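Local coordinates for esterase D (Lactobacillus rhamnosus, PDB 3DKR), which probably hydrolyses carboxylic esters, as an enzyme of the alpha/beta hydrolase fold with a catalytic triad, at residues A[30-35]-A[136-141]; A[36-41]-A[98-103]; A[126-131]-A[200-205]; A[187-192]-A[208-213]. All coordinates share one frame; numbering follows the deposited sequence.

Interaction 1 of 4, residues A[30-35]-A[136-141]; sequences AYTGSP and PGFLKY. With ACT (acetate ion), chain B.
Thr-32 and Phe-138 are the closest CA pair, with 7.1 Å between Thr-32 CA and Phe-138 CA. A type II beta turn runs from Ala-30 to Gly-33, and Thr-32, with positive phi, takes its third position. The facing segment 136-141 is helical, with Phe-138 and Tyr-141 one turn apart on the side that meets the loop.

Thr-32 sits against both rings. Its CB lies over the centre of the Tyr-141 face, 3.9 Å from the ring centroid and 6° off the normal, a well-formed CH-pi contact. Its methyl CG2 comes obliquely to Phe-138, at 3.3 Å from CD1. With chi1 at 78°, OG1 sits between the backbone N and the carbonyl carbon and donates to Tyr-31 O at 2.6 Å, in the carbonyl plane on a lone pair, while CG2, anti to the carbonyl carbon, is turned to the helix. The Tyr-31 and Phe-138 rings meet obliquely, planes at 45°. One water joins the polar ends, 2.8 Å from Gly-33 O and 2.9 Å from Tyr-141 OH. Without the ring, as with an alanine at Tyr-141, Thr-32 CB is likely to lose its aromatic cover, and this water its partner on the helix.

Tyr-31 N donates to an acetate oxygen at 2.8 Å, consistent with an oxyanion-hole amide in this fold; the acetate also binds His-226 and probably comes from the crystallisation liquor. Tyr-31 OH is hydrogen-bonded to Gln-165 of helix 155-178, and both Tyr-31 and Phe-138 pack on Leu-162 there. Helix 66-71 adds Ile-68 and Leu-69, so the loop after strand 23-28 is held among three helices.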
loop_
_atom_site.group_PDB
_atom_site.type_symbol
_atom_site.label_atom_id
_atom_site.label_comp_id
_atom_site.label_asym_id
_atom_site.label_seq_id
_atom_site.Cartn_x
_atom_site.Cartn_y
_atom_site.Cartn_z
ATOM N N ALA A 30 4.502 -1.135 -0.582
ATOM C CA ALA A 30 4.411 -2.577 -0.310
ATOM C C ALA A 30 5.389 -3.062 0.748
ATOM O O ALA A 30 6.420 -2.440 0.995
ATOM C CB ALA A 30 4.657 -3.344 -1.592
ATOM N N TYR A 31 5.064 -4.208 1.341
ATOM C CA TYR A 31 5.993 -4.905 2.229
ATOM C C TYR A 31 7.197 -5.364 1.389
ATOM O O TYR A 31 7.026 -5.958 0.329
ATOM C CB TYR A 31 5.293 -6.103 2.829
ATOM C CG TYR A 31 6.061 -6.876 3.870
ATOM C CD1 TYR A 31 6.583 -6.249 4.988
ATOM C CD2 TYR A 31 6.177 -8.255 3.770
ATOM C CE1 TYR A 31 7.262 -6.973 5.962
ATOM C CE2 TYR A 31 6.841 -8.989 4.738
ATOM C CZ TYR A 31 7.372 -8.350 5.835
ATOM O OH TYR A 31 8.025 -9.089 6.813
ATOM N N THR A 32 8.390 -5.073 1.908
ATOM C CA THR A 32 9.683 -5.176 1.209
ATOM C C THR A 32 9.854 -4.150 0.087
ATOM O O THR A 32 10.915 -4.086 -0.551
ATOM C CB THR A 32 9.996 -6.592 0.649
ATOM O OG1 THR A 32 9.268 -6.850 -0.568
ATOM C CG2 THR A 32 9.724 -7.664 1.686
ATOM N N GLY A 33 8.832 -3.329 -0.149
ATOM C CA GLY A 33 8.908 -2.300 -1.177
ATOM C C GLY A 33 9.514 -1.019 -0.666
ATOM O O GLY A 33 10.304 -1.003 0.294
ATOM N N SER A 34 9.102 0.092 -1.283
ATOM C CA SER A 34 9.664 1.399 -0.973
ATOM C C SER A 34 8.893 2.424 -1.782
ATOM O O SER A 34 7.978 2.038 -2.564
ATOM C CB SER A 34 11.143 1.463 -1.365
ATOM O OG SER A 34 11.290 1.660 -2.763
ATOM N N PRO A 35 9.213 3.715 -1.598
ATOM C CA PRO A 35 8.571 4.704 -2.477
ATOM C C PRO A 35 8.696 4.394 -3.984
ATOM O O PRO A 35 7.840 4.813 -4.753
ATOM C CB PRO A 35 9.256 6.011 -2.078
ATOM C CG PRO A 35 9.543 5.808 -0.582
ATOM C CD PRO A 35 10.000 4.361 -0.528
ATOM N N PRO A 136 8.321 -16.929 0.230
ATOM C CA PRO A 136 9.271 -17.076 -0.878
ATOM C C PRO A 136 9.656 -15.733 -1.502
ATOM O O PRO A 136 10.827 -15.516 -1.841
ATOM C CB PRO A 136 8.519 -17.962 -1.877
ATOM C CG PRO A 136 7.485 -18.639 -1.068
ATOM C CD PRO A 136 7.067 -17.649 -0.035
ATOM N N GLY A 137 8.681 -14.835 -1.614
ATOM C CA GLY A 137 8.954 -13.488 -2.101
ATOM C C GLY A 137 10.001 -12.761 -1.272
ATOM O O GLY A 137 10.918 -12.142 -1.818
ATOM N N PHE A 138 9.871 -12.829 0.052
ATOM C CA PHE A 138 10.807 -12.143 0.946
ATOM C C PHE A 138 12.192 -12.758 0.798
ATOM O O PHE A 138 13.175 -12.045 0.654
ATOM C CB PHE A 138 10.353 -12.217 2.411
ATOM C CG PHE A 138 11.083 -11.262 3.315
ATOM C CD1 PHE A 138 10.449 -10.126 3.811
ATOM C CD2 PHE A 138 12.421 -11.476 3.662
ATOM C CE1 PHE A 138 11.124 -9.246 4.638
ATOM C CE2 PHE A 138 13.095 -10.585 4.480
ATOM C CZ PHE A 138 12.445 -9.472 4.972
ATOM N N LEU A 139 12.259 -14.088 0.820
ATOM C CA LEU A 139 13.546 -14.772 0.684
ATOM C C LEU A 139 14.240 -14.395 -0.631
ATOM O O LEU A 139 15.451 -14.162 -0.652
ATOM C CB LEU A 139 13.379 -16.297 0.823
ATOM C CG LEU A 139 12.965 -16.762 2.223
ATOM C CD1 LEU A 139 12.374 -18.192 2.218
ATOM C CD2 LEU A 139 14.137 -16.666 3.185
ATOM N N LYS A 140 13.468 -14.292 -1.711
ATOM C CA LYS A 140 14.026 -13.974 -3.033
ATOM C C LYS A 140 14.469 -12.510 -3.097
ATOM O O LYS A 140 15.501 -12.186 -3.677
ATOM C CB LYS A 140 13.012 -14.275 -4.129
ATOM C CG LYS A 140 12.801 -15.753 -4.365
ATOM N N TYR A 141 13.671 -11.633 -2.504
ATOM C CA TYR A 141 14.029 -10.227 -2.355
ATOM C C TYR A 141 15.369 -10.094 -1.646
ATOM O O TYR A 141 16.270 -9.421 -2.144
ATOM C CB TYR A 141 12.934 -9.500 -1.558
ATOM C CG TYR A 141 13.326 -8.126 -1.053
ATOM C CD1 TYR A 141 13.267 -7.024 -1.888
ATOM C CD2 TYR A 141 13.734 -7.926 0.264
ATOM C CE1 TYR A 141 13.603 -5.766 -1.433
ATOM C CE2 TYR A 141 14.086 -6.654 0.727
ATOM C CZ TYR A 141 14.013 -5.581 -0.127
ATOM O OH TYR A 141 14.356 -4.312 0.297
HETATM C C ACT B . 2.583 -5.691 -0.665
HETATM O O ACT B . 2.569 -5.097 0.455
HETATM O OXT ACT B . 1.874 -5.239 -1.609
HETATM C CH3 ACT B . 3.431 -6.912 -0.893
HETATM O O HOH W 1 12.607 -2.183 1.263
#

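Interaction 2 of 4, residues A[36-41]-A[98-103]; sequences NDMNFM and FGLSLG. With ACT (acetate ion), chain B.
Asp-37 is the first residue of segment 36-41 to meet segment 98-103: its CB lies 3.9 Å from Leu-100 CD1, the two side chains crossing at a slant. CB makes the closest touch, with OD2 slightly farther, at 4.2 Å from Leu-100 CD1. The carboxylate is engaged elsewhere, since OD2 accepts from the backbone amides of Ala-30 and Ser-34 in the loop just before. The carbonyl oxygen of Asp-37 is also used, hydrogen-bonded to Thr-229 OG1.

Met-38 follows at the N-cap position of helix 39-47. Its chain bends at chi2 (-63°) and then extends, bringing the terminal CE to 4.1 Å from Leu-100 CD1 and 4.3 Å from Gly-99 CA; Met-38 and Leu-100 run past each other in opposite directions. The residues on the far side form the nucleophile elbow of the alpha/beta hydrolase fold: strand 94-99 ends, the chain turns through the Gly-Leu-Ser-Leu-Gly sequence of 99-103 and passes into helix 101-113, with Ser-101, the predicted nucleophile, at the turn. Glycine is needed at the first of these positions, because a CB on Gly-99 would run into Gly-103 C.

At the elbow the amide of Ser-101 donates to acetate OXT at 2.9 Å, and that of Leu-102 to acetate O, also at 2.9 Å. Ser-101 OG is 3.6 Å from acetate OXT and is hydrogen-bonded instead to Ser-125 O. Farther along the first segment, Met-41 packs on Leu-27 of strand 23-28 and Leu-237 of helix 234-246.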
loop_
_atom_site.group_PDB
_atom_site.type_symbol
_atom_site.label_atom_id
_atom_site.label_comp_id
_atom_site.label_asym_id
_atom_site.label_seq_id
_atom_site.Cartn_x
_atom_site.Cartn_y
_atom_site.Cartn_z
ATOM N N ASN A 36 9.719 3.644 -4.404
ATOM C CA ASN A 36 9.834 3.293 -5.827
ATOM C C ASN A 36 8.610 2.572 -6.389
ATOM O O ASN A 36 8.313 2.674 -7.589
ATOM C CB ASN A 36 11.069 2.440 -6.087
ATOM C CG ASN A 36 12.371 3.200 -5.877
ATOM O OD1 ASN A 36 13.361 2.634 -5.383
ATOM N ND2 ASN A 36 12.387 4.462 -6.266
ATOM N N ASP A 37 7.895 1.851 -5.515
ATOM C CA ASP A 37 6.668 1.145 -5.886
ATOM C C ASP A 37 5.655 2.112 -6.511
ATOM O O ASP A 37 4.802 1.706 -7.286
ATOM C CB ASP A 37 5.989 0.530 -4.652
ATOM C CG ASP A 37 6.808 -0.559 -3.964
ATOM O OD1 ASP A 37 7.756 -1.112 -4.561
ATOM O OD2 ASP A 37 6.471 -0.845 -2.795
ATOM N N MET A 38 5.768 3.389 -6.154
ATOM C CA MET A 38 4.762 4.383 -6.507
ATOM C C MET A 38 5.257 5.437 -7.506
ATOM O O MET A 38 4.536 6.396 -7.790
ATOM C CB MET A 38 4.259 5.085 -5.234
ATOM C CG MET A 38 3.537 4.170 -4.244
ATOM S SD MET A 38 2.042 3.500 -4.978
ATOM C CE MET A 38 1.343 2.623 -3.572
ATOM N N ASN A 39 6.471 5.285 -8.048
ATOM C CA ASN A 39 7.002 6.304 -8.971
ATOM C C ASN A 39 6.078 6.573 -10.156
ATOM O O ASN A 39 5.759 7.726 -10.454
ATOM C CB ASN A 39 8.373 5.892 -9.527
ATOM C CG ASN A 39 9.451 5.867 -8.478
ATOM O OD1 ASN A 39 9.269 6.355 -7.356
ATOM N ND2 ASN A 39 10.618 5.289 -8.839
ATOM N N PHE A 40 5.648 5.525 -10.841
ATOM C CA PHE A 40 4.804 5.726 -12.027
ATOM C C PHE A 40 3.466 6.366 -11.638
ATOM O O PHE A 40 2.995 7.296 -12.301
ATOM C CB PHE A 40 4.506 4.431 -12.773
ATOM C CG PHE A 40 5.727 3.690 -13.285
ATOM C CD1 PHE A 40 6.985 4.286 -13.389
ATOM C CD2 PHE A 40 5.579 2.371 -13.678
ATOM C CE1 PHE A 40 8.079 3.543 -13.860
ATOM C CE2 PHE A 40 6.649 1.643 -14.159
ATOM C CZ PHE A 40 7.891 2.219 -14.259
ATOM N N MET A 41 2.847 5.848 -10.581
ATOM C CA MET A 41 1.528 6.334 -10.146
ATOM C C MET A 41 1.623 7.800 -9.750
ATOM O O MET A 41 0.820 8.654 -10.184
ATOM C CB MET A 41 0.996 5.475 -8.987
ATOM C CG MET A 41 -0.277 5.997 -8.281
ATOM S SD MET A 41 -1.710 6.070 -9.384
ATOM C CE MET A 41 -2.001 4.321 -9.668
ATOM N N PHE A 98 -4.223 5.813 -0.686
ATOM C CA PHE A 98 -4.214 4.484 -1.313
ATOM C C PHE A 98 -2.945 3.748 -0.929
ATOM O O PHE A 98 -1.941 4.370 -0.622
ATOM C CB PHE A 98 -4.220 4.579 -2.845
ATOM C CG PHE A 98 -5.332 5.414 -3.416
ATOM C CD1 PHE A 98 -6.594 4.863 -3.629
ATOM C CD2 PHE A 98 -5.096 6.719 -3.820
ATOM C CE1 PHE A 98 -7.611 5.619 -4.179
ATOM C CE2 PHE A 98 -6.117 7.488 -4.346
ATOM C CZ PHE A 98 -7.363 6.925 -4.546
ATOM N N GLY A 99 -2.985 2.427 -1.023
ATOM C CA GLY A 99 -1.787 1.626 -0.802
ATOM C C GLY A 99 -1.820 0.286 -1.483
ATOM O O GLY A 99 -2.856 -0.132 -2.004
ATOM N N LEU A 100 -0.657 -0.375 -1.499
ATOM C CA LEU A 100 -0.535 -1.758 -1.988
ATOM C C LEU A 100 -1.013 -2.716 -0.883
ATOM O O LEU A 100 -1.894 -2.330 -0.110
ATOM C CB LEU A 100 0.888 -2.039 -2.496
ATOM C CG LEU A 100 1.074 -1.492 -3.918
ATOM C CD1 LEU A 100 2.551 -1.188 -4.230
ATOM C CD2 LEU A 100 0.490 -2.461 -4.943
ATOM N N SER A 101 -0.560 -3.971 -0.817
ATOM C CA SER A 101 -1.178 -4.864 0.196
ATOM C C SER A 101 -0.933 -4.338 1.616
ATOM O O SER A 101 -1.878 -4.140 2.388
ATOM C CB SER A 101 -0.739 -6.327 0.066
ATOM O OG SER A 101 -1.208 -6.934 -1.125
ATOM N N LEU A 102 0.322 -4.084 1.947
ATOM C CA LEU A 102 0.668 -3.573 3.269
ATOM C C LEU A 102 0.132 -2.154 3.454
ATOM O O LEU A 102 -0.642 -1.888 4.376
ATOM C CB LEU A 102 2.187 -3.612 3.479
ATOM C CG LEU A 102 2.648 -3.038 4.814
ATOM C CD1 LEU A 102 2.216 -3.906 6.009
ATOM C CD2 LEU A 102 4.164 -2.853 4.784
ATOM N N GLY A 103 0.532 -1.243 2.568
ATOM C CA GLY A 103 0.072 0.145 2.638
ATOM C C GLY A 103 -1.444 0.228 2.661
ATOM O O GLY A 103 -2.011 1.116 3.304
HETATM C C ACT B . 2.583 -5.691 -0.665
HETATM O O ACT B . 2.569 -5.097 0.455
HETATM O OXT ACT B . 1.874 -5.239 -1.609
HETATM C CH3 ACT B . 3.431 -6.912 -0.893
#

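Interaction 3 of 4, residues A[126-131]-A[200-205]; sequences PILPGK and GRLAYQ
Leu-202, set against Pro-126, Leu-128 and Lys-131, carries almost the whole contact between segment 200-205 and the loop 126-131, with far more of its surface buried by the other segment than any other residue has. Ahead of it in sequence, Gly-200 precedes helix 202-209, its O accepting from Ala-203 N at 3.0 Å. Arg-201 then directs its guanidinium group to Asp-199, a salt bridge likely to ease the proximity of the like-charged Lys-131, whose NZ lies 5.5 Å from Arg-201 NH2.

Leu-202 itself pushes both methyls into the loop. CD2 is the more deeply engaged: it lies 3.4 Å from Pro-126 O, 3.6 Å from Lys-131 CB and 4.2 Å from Leu-128 CD1. CD1 meets the aliphatic part of the lysine, 3.9 Å from Lys-131 CG, the two side chains crossing at a slant. The lysine bends at chi2 (-65°), which brings its methylenes across the leucine methyls and carries its amine onward. The receiving surface is shaped by a type II beta turn from Leu-128 to Lys-131, closed by Lys-131 N donating to Leu-128 O at 3.1 Å, with Gly-130 at the position of positive phi. Cutting Leu-202 back to an alanine is likely to open a gap between Pro-126, Leu-128 and Lys-131 and set the lysine methylenes free to turn.

Next in order, Ala-203 points away from the loop and packs on Ile-189 and Gln-191 of strand 187-192, while Tyr-204 meets Phe-218 and Trp-220 of strand 216-221. Behind the loop, Ile-127 and Leu-128 rest on helix 155-178 and Pro-126 on helix 101-113, so the loop lies between these helices and helix 202-209.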
loop_
_atom_site.group_PDB
_atom_site.type_symbol
_atom_site.label_atom_id
_atom_site.label_comp_id
_atom_site.label_asym_id
_atom_site.label_seq_id
_atom_site.Cartn_x
_atom_site.Cartn_y
_atom_site.Cartn_z
ATOM N N PRO A 126 -5.463 -7.062 1.280
ATOM C CA PRO A 126 -4.654 -7.001 2.485
ATOM C C PRO A 126 -3.906 -8.295 2.760
ATOM O O PRO A 126 -4.213 -9.337 2.176
ATOM C CB PRO A 126 -5.693 -6.727 3.586
ATOM C CG PRO A 126 -6.971 -7.253 3.049
ATOM C CD PRO A 126 -6.910 -7.041 1.573
ATOM N N ILE A 127 -2.947 -8.195 3.680
ATOM C CA ILE A 127 -2.182 -9.319 4.182
ATOM C C ILE A 127 -2.951 -9.872 5.362
ATOM O O ILE A 127 -2.954 -9.262 6.435
ATOM C CB ILE A 127 -0.776 -8.851 4.607
ATOM C CG1 ILE A 127 -0.028 -8.269 3.402
ATOM C CG2 ILE A 127 0.020 -9.996 5.234
ATOM C CD1 ILE A 127 1.256 -7.567 3.742
ATOM N N LEU A 128 -3.615 -11.006 5.140
ATOM C CA LEU A 128 -4.453 -11.669 6.157
ATOM C C LEU A 128 -4.016 -13.116 6.388
ATOM O O LEU A 128 -3.439 -13.754 5.506
ATOM C CB LEU A 128 -5.930 -11.621 5.738
ATOM C CG LEU A 128 -6.579 -10.245 5.886
ATOM C CD1 LEU A 128 -7.928 -10.220 5.185
ATOM C CD2 LEU A 128 -6.763 -9.842 7.347
ATOM N N PRO A 129 -4.312 -13.661 7.575
ATOM C CA PRO A 129 -3.743 -14.971 7.907
ATOM C C PRO A 129 -4.194 -16.058 6.946
ATOM O O PRO A 129 -5.390 -16.176 6.653
ATOM C CB PRO A 129 -4.221 -15.227 9.340
ATOM C CG PRO A 129 -5.387 -14.298 9.537
ATOM C CD PRO A 129 -5.130 -13.110 8.672
ATOM N N GLY A 130 -3.217 -16.800 6.425
ATOM C CA GLY A 130 -3.456 -17.938 5.555
ATOM C C GLY A 130 -3.668 -17.615 4.091
ATOM O O GLY A 130 -3.851 -18.532 3.284
ATOM N N LYS A 131 -3.610 -16.327 3.738
ATOM C CA LYS A 131 -4.006 -15.855 2.404
ATOM C C LYS A 131 -2.885 -15.175 1.623
ATOM O O LYS A 131 -3.144 -14.318 0.762
ATOM C CB LYS A 131 -5.169 -14.884 2.559
ATOM C CG LYS A 131 -6.322 -15.434 3.381
ATOM C CD LYS A 131 -6.962 -16.605 2.700
ATOM C CE LYS A 131 -8.325 -16.964 3.303
ATOM N NZ LYS A 131 -9.002 -18.008 2.492
ATOM N N GLY A 200 -6.088 -13.069 -4.449
ATOM C CA GLY A 200 -6.923 -12.005 -4.964
ATOM C C GLY A 200 -8.389 -12.115 -4.620
ATOM O O GLY A 200 -9.121 -11.139 -4.714
ATOM N N ARG A 201 -8.850 -13.312 -4.254
ATOM C CA ARG A 201 -10.232 -13.463 -3.818
ATOM C C ARG A 201 -10.556 -12.564 -2.623
ATOM O O ARG A 201 -11.726 -12.226 -2.377
ATOM C CB ARG A 201 -10.526 -14.924 -3.478
ATOM C CG ARG A 201 -10.677 -15.767 -4.709
ATOM C CD ARG A 201 -10.810 -17.247 -4.399
ATOM N NE ARG A 201 -9.637 -17.770 -3.729
ATOM C CZ ARG A 201 -9.489 -19.048 -3.396
ATOM N NH1 ARG A 201 -10.443 -19.926 -3.689
ATOM N NH2 ARG A 201 -8.388 -19.453 -2.777
ATOM N N LEU A 202 -9.530 -12.187 -1.855
ATOM C CA LEU A 202 -9.734 -11.271 -0.725
ATOM C C LEU A 202 -10.335 -9.931 -1.150
ATOM O O LEU A 202 -11.002 -9.265 -0.355
ATOM C CB LEU A 202 -8.421 -11.020 0.023
ATOM C CG LEU A 202 -8.031 -12.032 1.083
ATOM C CD1 LEU A 202 -8.211 -13.456 0.595
ATOM C CD2 LEU A 202 -6.565 -11.753 1.507
ATOM N N ALA A 203 -10.091 -9.529 -2.392
ATOM C CA ALA A 203 -10.611 -8.256 -2.875
ATOM C C ALA A 203 -12.144 -8.250 -2.826
ATOM O O ALA A 203 -12.759 -7.235 -2.501
ATOM C CB ALA A 203 -10.110 -7.990 -4.289
ATOM N N TYR A 204 -12.752 -9.382 -3.176
ATOM C CA TYR A 204 -14.204 -9.516 -3.125
ATOM C C TYR A 204 -14.725 -9.488 -1.700
ATOM O O TYR A 204 -15.773 -8.899 -1.415
ATOM C CB TYR A 204 -14.640 -10.809 -3.800
ATOM C CG TYR A 204 -14.238 -10.904 -5.249
ATOM C CD1 TYR A 204 -14.891 -10.152 -6.212
ATOM C CD2 TYR A 204 -13.206 -11.726 -5.656
ATOM C CE1 TYR A 204 -14.537 -10.232 -7.558
ATOM C CE2 TYR A 204 -12.834 -11.812 -6.981
ATOM C CZ TYR A 204 -13.509 -11.069 -7.939
ATOM O OH TYR A 204 -13.173 -11.138 -9.269
ATOM N N GLN A 205 -13.981 -10.096 -0.776
ATOM C CA GLN A 205 -14.373 -10.029 0.630
ATOM C C GLN A 205 -14.296 -8.593 1.173
ATOM O O GLN A 205 -15.146 -8.161 1.964
ATOM C CB GLN A 205 -13.513 -10.966 1.485
ATOM C CG GLN A 205 -13.800 -12.452 1.311
ATOM C CD GLN A 205 -13.429 -13.261 2.569
ATOM O OE1 GLN A 205 -12.527 -12.885 3.328
ATOM N NE2 GLN A 205 -14.156 -14.349 2.811
#

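Interaction 4 of 4, residues A[187-192]-A[208-213]; sequences TFIGQA and DALINA
Leu-210 points its CD1 methyl at two residues of strand 187-192, meeting each of them tip to tip. Thr-187 presents its methyl: CG2 is 3.8 Å from Leu-210 CD1, and CB is 4.0 Å from the same atom. Two residues further on, Ile-189 faces the same way and brings CD1 to 4.1 Å from Leu-210 CD1. The threonine's rotation decides which branch faces the leucine. With chi1 at -55°, OG1 stands beside the backbone N and CG2 opposite that nitrogen, which puts the methyl toward Leu-210 and leaves the hydroxyl toward Ala-213, whose CB lies 4.1 Å from OG1. Leu-210 is at the centre of an inverse gamma turn just past helix 202-209, and a type I beta turn from Leu-210 to Ala-213 leads the chain on toward strand 216-221. The contact thus lies inside one beta-alpha-beta unit, joining its first strand to the connection that leaves its helix. Thr-187 OG1 is hydrogen-bonded to Gln-185 O, so this buried hydroxyl has its acceptor in its own chain neighbourhood. What meets across the segments is almost entirely methyl on methyl, which implies cohesion by van der Waals contact and burial, with little directional preference.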
loop_
_atom_site.group_PDB
_atom_site.type_symbol
_atom_site.label_atom_id
_atom_site.label_comp_id
_atom_site.label_asym_id
_atom_site.label_seq_id
_atom_site.Cartn_x
_atom_site.Cartn_y
_atom_site.Cartn_z
ATOM N N THR A 187 -14.722 4.048 -1.691
ATOM C CA THR A 187 -13.534 3.182 -1.612
ATOM C C THR A 187 -13.208 2.562 -2.962
ATOM O O THR A 187 -14.079 2.024 -3.648
ATOM C CB THR A 187 -13.746 2.081 -0.579
ATOM O OG1 THR A 187 -14.084 2.671 0.678
ATOM C CG2 THR A 187 -12.493 1.211 -0.425
ATOM N N PHE A 188 -11.927 2.632 -3.312
ATOM C CA PHE A 188 -11.378 2.063 -4.534
ATOM C C PHE A 188 -10.726 0.732 -4.207
ATOM O O PHE A 188 -9.984 0.618 -3.234
ATOM C CB PHE A 188 -10.323 3.010 -5.123
ATOM C CG PHE A 188 -9.738 2.538 -6.416
ATOM C CD1 PHE A 188 -10.308 2.909 -7.630
ATOM C CD2 PHE A 188 -8.647 1.682 -6.437
ATOM C CE1 PHE A 188 -9.780 2.458 -8.840
ATOM C CE2 PHE A 188 -8.115 1.240 -7.639
ATOM C CZ PHE A 188 -8.695 1.617 -8.844
ATOM N N ILE A 189 -10.997 -0.271 -5.036
ATOM C CA ILE A 189 -10.345 -1.582 -4.900
ATOM C C ILE A 189 -9.793 -2.035 -6.235
ATOM O O ILE A 189 -10.549 -2.217 -7.195
ATOM C CB ILE A 189 -11.299 -2.669 -4.373
ATOM C CG1 ILE A 189 -11.870 -2.264 -3.016
ATOM C CG2 ILE A 189 -10.548 -4.014 -4.297
ATOM C CD1 ILE A 189 -12.937 -3.225 -2.431
ATOM N N GLY A 190 -8.471 -2.181 -6.313
ATOM C CA GLY A 190 -7.821 -2.761 -7.467
ATOM C C GLY A 190 -7.072 -4.016 -7.071
ATOM O O GLY A 190 -6.458 -4.067 -6.004
ATOM N N GLN A 191 -7.120 -5.036 -7.923
ATOM C CA GLN A 191 -6.505 -6.321 -7.615
ATOM C C GLN A 191 -5.977 -6.992 -8.881
ATOM O O GLN A 191 -6.709 -7.137 -9.858
ATOM C CB GLN A 191 -7.536 -7.227 -6.954
ATOM C CG GLN A 191 -7.054 -8.631 -6.657
ATOM C CD GLN A 191 -5.842 -8.656 -5.779
ATOM O OE1 GLN A 191 -5.885 -8.174 -4.642
ATOM N NE2 GLN A 191 -4.761 -9.267 -6.270
ATOM N N ALA A 192 -4.720 -7.409 -8.833
ATOM C CA ALA A 192 -4.090 -8.180 -9.905
ATOM C C ALA A 192 -4.776 -9.542 -10.066
ATOM O O ALA A 192 -5.045 -10.219 -9.073
ATOM C CB ALA A 192 -2.601 -8.372 -9.605
ATOM N N ASP A 208 -17.281 -6.733 -0.206
ATOM C CA ASP A 208 -18.506 -7.138 0.485
ATOM C C ASP A 208 -18.608 -6.652 1.940
ATOM O O ASP A 208 -19.722 -6.517 2.468
ATOM C CB ASP A 208 -18.659 -8.663 0.434
ATOM C CG ASP A 208 -18.871 -9.197 -0.974
ATOM O OD1 ASP A 208 -19.062 -8.412 -1.932
ATOM O OD2 ASP A 208 -18.853 -10.445 -1.120
ATOM N N ALA A 209 -17.472 -6.410 2.603
ATOM C CA ALA A 209 -17.476 -5.988 4.012
ATOM C C ALA A 209 -17.746 -4.497 4.160
ATOM O O ALA A 209 -18.059 -4.038 5.256
ATOM C CB ALA A 209 -16.146 -6.332 4.702
ATOM N N LEU A 210 -17.606 -3.750 3.063
ATOM C CA LEU A 210 -17.729 -2.283 3.089
ATOM C C LEU A 210 -19.199 -1.878 3.004
ATOM O O LEU A 210 -19.609 -1.148 2.102
ATOM C CB LEU A 210 -16.915 -1.659 1.960
ATOM C CG LEU A 210 -15.397 -1.742 2.215
ATOM C CD1 LEU A 210 -14.617 -1.573 0.928
ATOM C CD2 LEU A 210 -14.960 -0.738 3.261
ATOM N N ILE A 211 -19.980 -2.341 3.968
ATOM C CA ILE A 211 -21.443 -2.229 3.881
ATOM C C ILE A 211 -21.945 -0.783 3.996
ATOM O O ILE A 211 -23.048 -0.464 3.527
ATOM C CB ILE A 211 -22.146 -3.129 4.930
ATOM C CG1 ILE A 211 -21.769 -2.736 6.351
ATOM C CG2 ILE A 211 -21.799 -4.607 4.686
ATOM C CD1 ILE A 211 -22.662 -3.410 7.398
ATOM N N ASN A 212 -21.136 0.087 4.592
ATOM C CA ASN A 212 -21.514 1.494 4.804
ATOM C C ASN A 212 -20.789 2.516 3.921
ATOM O O ASN A 212 -21.043 3.722 4.021
ATOM C CB ASN A 212 -21.336 1.831 6.267
ATOM C CG ASN A 212 -22.274 1.030 7.148
ATOM O OD1 ASN A 212 -23.460 0.893 6.825
ATOM N ND2 ASN A 212 -21.765 0.499 8.246
ATOM N N ALA A 213 -19.904 2.040 3.050
ATOM C CA ALA A 213 -19.175 2.922 2.129
ATOM C C ALA A 213 -20.149 3.570 1.149
ATOM O O ALA A 213 -21.071 2.913 0.650
ATOM C CB ALA A 213 -18.110 2.149 1.361
#

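Interactions 1 and 2 adjoin, their centres 13 Å apart: Ala-30 CB packs on Leu-100 CD1 at 4.0 Å, and one acetate touches both. Its partners include the amides of Tyr-31 and Leu-102, the likely oxyanion hole, together with Ser-101 N and His-226 of the predicted triad. Interaction 3 approaches this site from another direction, with Ile-127 CG1 3.9 Å from Ser-101 CB. It also shares helix 202-209 with interaction 4, where Ala-203 CB sits 4.0 Å from Ile-189 CG2. Interaction 4 is about 25 Å from interaction 1, centre to centre, yet its strand carries Gln-191, which is hydrogen-bonded to Asp-195 of the predicted triad.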